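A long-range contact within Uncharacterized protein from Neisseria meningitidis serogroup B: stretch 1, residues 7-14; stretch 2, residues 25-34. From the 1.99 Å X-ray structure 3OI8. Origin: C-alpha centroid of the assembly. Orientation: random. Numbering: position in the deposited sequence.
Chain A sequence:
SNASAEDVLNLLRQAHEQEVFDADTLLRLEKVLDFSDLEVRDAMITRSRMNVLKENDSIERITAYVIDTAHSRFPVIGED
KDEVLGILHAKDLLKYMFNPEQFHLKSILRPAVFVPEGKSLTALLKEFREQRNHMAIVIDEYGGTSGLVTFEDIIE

Stretch 1 7-14: DVLNLLRQ
Stretch 2 (25-34) TLLRLEKVLD

Two antiparallel helices, residues 7-14 and 25-34, both continuing further, pack with axes 10.4 Å apart at closest and N-to-C directions 169° apart. Phi/psi values cluster near -63/-42, with i to i+4 bonds such as Leu 12 N to Val 8 O (2.8 Å). The register pairs Leu 9 CA with Glu 30 CA and Leu 12 CA with Leu 26 CA, each at 7.1 Å. Together the stretches bury 384 Å². Leu 12 (chi1 m, chi2 t) covers most: it points toward the partner helix, and its side chain lies among three leucines: Leu 12 CB is 4.1 Å from Leu 26 CD1 (t, p), Leu 12 CD2 3.9 Å from Leu 29 CD1 (m, t) and Leu 12 CD1 4.0 Å from Leu 33 CD1. Leu 33 (chi1 -103°, chi2 t) also brings CD1 to 3.5 Å from Val 8 CG1 (chi1 t); these buried side chains are wholly apolar. Glu 30 (m, t, chi3 22°) starts sideways, its CG 3.5 Å from Leu 9 CD2 (chi1 -92°, chi2 t); its carboxylate salt-bridges Arg 13 at the more exposed flank, suiting charge. Arg 13, also sideways (chi1 -100°, t, t, chi4 -173°), donates from NE to Glu 30 OE2 at 3.1 Å and from NH2 to Glu 30 OE1 at 2.9 Å, edge-on to the guanidinium; NH2 to Glu 30 OE2, 3.4 Å, is weak.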

# COMPACT_ATOMS: atom_id res chain seq x y z
N ASP A 7 -11.21 -28.40 6.07
CA ASP A 7 -11.63 -29.18 4.90
C ASP A 7 -11.19 -28.46 3.62
O ASP A 7 -10.77 -29.09 2.66
CB ASP A 7 -13.14 -29.43 4.91
CG ASP A 7 -13.60 -30.16 6.17
OD1 ASP A 7 -13.12 -31.29 6.42
OD2 ASP A 7 -14.42 -29.60 6.93
N VAL A 8 -11.27 -27.13 3.64
CA VAL A 8 -10.85 -26.33 2.50
C VAL A 8 -9.34 -26.45 2.29
O VAL A 8 -8.87 -26.66 1.17
CB VAL A 8 -11.22 -24.82 2.71
CG1 VAL A 8 -10.63 -23.97 1.60
CG2 VAL A 8 -12.73 -24.64 2.77
N LEU A 9 -8.59 -26.34 3.39
CA LEU A 9 -7.14 -26.57 3.36
C LEU A 9 -6.77 -27.92 2.76
O LEU A 9 -5.92 -28.00 1.87
CB LEU A 9 -6.54 -26.43 4.77
CG LEU A 9 -6.04 -25.05 5.16
CD1 LEU A 9 -5.56 -25.03 6.61
CD2 LEU A 9 -4.92 -24.62 4.23
N ASN A 10 -7.41 -29.00 3.23
CA ASN A 10 -7.18 -30.33 2.65
C ASN A 10 -7.46 -30.32 1.16
O ASN A 10 -6.68 -30.84 0.35
CB ASN A 10 -8.07 -31.39 3.32
CG ASN A 10 -7.66 -31.69 4.74
OD1 ASN A 10 -6.61 -31.23 5.20
ND2 ASN A 10 -8.49 -32.46 5.44
N LEU A 11 -8.60 -29.74 0.80
CA LEU A 11 -9.02 -29.62 -0.59
C LEU A 11 -7.92 -28.94 -1.43
O LEU A 11 -7.54 -29.42 -2.49
CB LEU A 11 -10.29 -28.78 -0.65
CG LEU A 11 -10.91 -28.49 -2.00
CD1 LEU A 11 -11.95 -29.56 -2.28
CD2 LEU A 11 -11.54 -27.10 -2.02
N LEU A 12 -7.40 -27.83 -0.92
CA LEU A 12 -6.38 -27.08 -1.65
C LEU A 12 -5.02 -27.77 -1.65
O LEU A 12 -4.33 -27.78 -2.68
CB LEU A 12 -6.26 -25.67 -1.08
CG LEU A 12 -7.53 -24.84 -1.24
CD1 LEU A 12 -7.44 -23.58 -0.40
CD2 LEU A 12 -7.83 -24.51 -2.70
N ARG A 13 -4.62 -28.32 -0.51
CA ARG A 13 -3.37 -29.06 -0.42
C ARG A 13 -3.41 -30.24 -1.38
O ARG A 13 -2.39 -30.63 -1.97
CB ARG A 13 -3.10 -29.53 1.01
CG ARG A 13 -2.13 -28.64 1.74
CD ARG A 13 -2.35 -28.65 3.23
NE ARG A 13 -1.90 -27.39 3.81
CZ ARG A 13 -1.83 -27.14 5.11
NH1 ARG A 13 -2.17 -28.08 5.98
NH2 ARG A 13 -1.42 -25.95 5.53
N GLN A 14 -4.61 -30.79 -1.54
CA GLN A 14 -4.83 -31.89 -2.48
C GLN A 14 -4.56 -31.44 -3.92
O GLN A 14 -3.84 -32.11 -4.66
CB GLN A 14 -6.26 -32.43 -2.36
CG GLN A 14 -6.52 -33.66 -3.21
CD GLN A 14 -7.88 -33.65 -3.88
OE1 GLN A 14 -8.10 -32.93 -4.85
NE2 GLN A 14 -8.81 -34.45 -3.35
N THR A 25 1.36 -20.63 -5.24
CA THR A 25 -0.06 -20.32 -5.30
C THR A 25 -0.74 -20.87 -4.06
O THR A 25 -1.59 -20.22 -3.44
CB THR A 25 -0.70 -20.92 -6.57
OG1 THR A 25 -0.10 -20.32 -7.71
CG2 THR A 25 -2.19 -20.64 -6.60
N LEU A 26 -0.34 -22.08 -3.67
CA LEU A 26 -0.91 -22.71 -2.50
C LEU A 26 -0.70 -21.86 -1.27
O LEU A 26 -1.60 -21.73 -0.43
CB LEU A 26 -0.30 -24.10 -2.27
CG LEU A 26 -0.75 -24.77 -0.96
CD1 LEU A 26 -2.25 -25.03 -1.00
CD2 LEU A 26 0.02 -26.07 -0.71
N LEU A 27 0.49 -21.28 -1.16
CA LEU A 27 0.80 -20.46 0.01
C LEU A 27 -0.03 -19.20 -0.04
O LEU A 27 -0.45 -18.69 1.00
CB LEU A 27 2.29 -20.12 0.07
CG LEU A 27 3.20 -21.26 0.55
CD1 LEU A 27 4.65 -20.82 0.59
CD2 LEU A 27 2.74 -21.75 1.91
N ARG A 28 -0.30 -18.71 -1.24
CA ARG A 28 -1.07 -17.49 -1.37
C ARG A 28 -2.53 -17.75 -0.97
O ARG A 28 -3.14 -16.94 -0.26
CB ARG A 28 -0.98 -16.95 -2.80
CG ARG A 28 -1.30 -15.48 -2.94
CD ARG A 28 -1.12 -15.00 -4.38
NE ARG A 28 -1.93 -13.82 -4.64
CZ ARG A 28 -2.08 -13.24 -5.82
NH1 ARG A 28 -2.86 -12.17 -5.92
NH2 ARG A 28 -1.46 -13.71 -6.90
N LEU A 29 -3.07 -18.89 -1.40
CA LEU A 29 -4.44 -19.27 -1.05
C LEU A 29 -4.61 -19.48 0.45
O LEU A 29 -5.61 -19.04 1.02
CB LEU A 29 -4.90 -20.52 -1.82
CG LEU A 29 -5.09 -20.37 -3.33
CD1 LEU A 29 -5.43 -21.72 -3.97
CD2 LEU A 29 -6.17 -19.36 -3.64
N GLU A 30 -3.66 -20.17 1.08
CA GLU A 30 -3.74 -20.39 2.53
C GLU A 30 -3.65 -19.08 3.30
O GLU A 30 -4.28 -18.90 4.35
CB GLU A 30 -2.62 -21.32 3.01
CG GLU A 30 -2.67 -22.72 2.42
CD GLU A 30 -1.65 -23.65 3.06
OE1 GLU A 30 -1.22 -23.37 4.20
OE2 GLU A 30 -1.29 -24.66 2.43
N LYS A 31 -2.83 -18.16 2.79
CA LYS A 31 -2.70 -16.85 3.43
C LYS A 31 -4.04 -16.11 3.40
O LYS A 31 -4.45 -15.52 4.39
CB LYS A 31 -1.60 -16.02 2.76
CG LYS A 31 -1.16 -14.82 3.57
CD LYS A 31 -0.08 -14.01 2.85
CE LYS A 31 0.40 -12.83 3.70
NZ LYS A 31 -0.72 -11.94 4.12
N VAL A 32 -4.72 -16.16 2.25
CA VAL A 32 -6.03 -15.53 2.12
C VAL A 32 -7.01 -16.14 3.10
O VAL A 32 -7.80 -15.44 3.74
CB VAL A 32 -6.59 -15.68 0.70
CG1 VAL A 32 -8.09 -15.41 0.70
CG2 VAL A 32 -5.86 -14.74 -0.25
N LEU A 33 -6.95 -17.46 3.23
CA LEU A 33 -7.80 -18.18 4.15
C LEU A 33 -7.59 -17.74 5.59
O LEU A 33 -8.55 -17.57 6.34
CB LEU A 33 -7.54 -19.67 4.04
CG LEU A 33 -8.61 -20.41 3.26
CD1 LEU A 33 -8.24 -21.88 3.15
CD2 LEU A 33 -9.94 -20.23 3.96
N ASP A 34 -6.32 -17.60 5.98
CA ASP A 34 -5.96 -17.18 7.33
C ASP A 34 -6.38 -15.74 7.58
O ASP A 34 -6.84 -15.38 8.66
CB ASP A 34 -4.45 -17.33 7.55
CG ASP A 34 -4.03 -18.78 7.73
OD1 ASP A 34 -4.78 -19.55 8.38
OD2 ASP A 34 -2.94 -19.15 7.25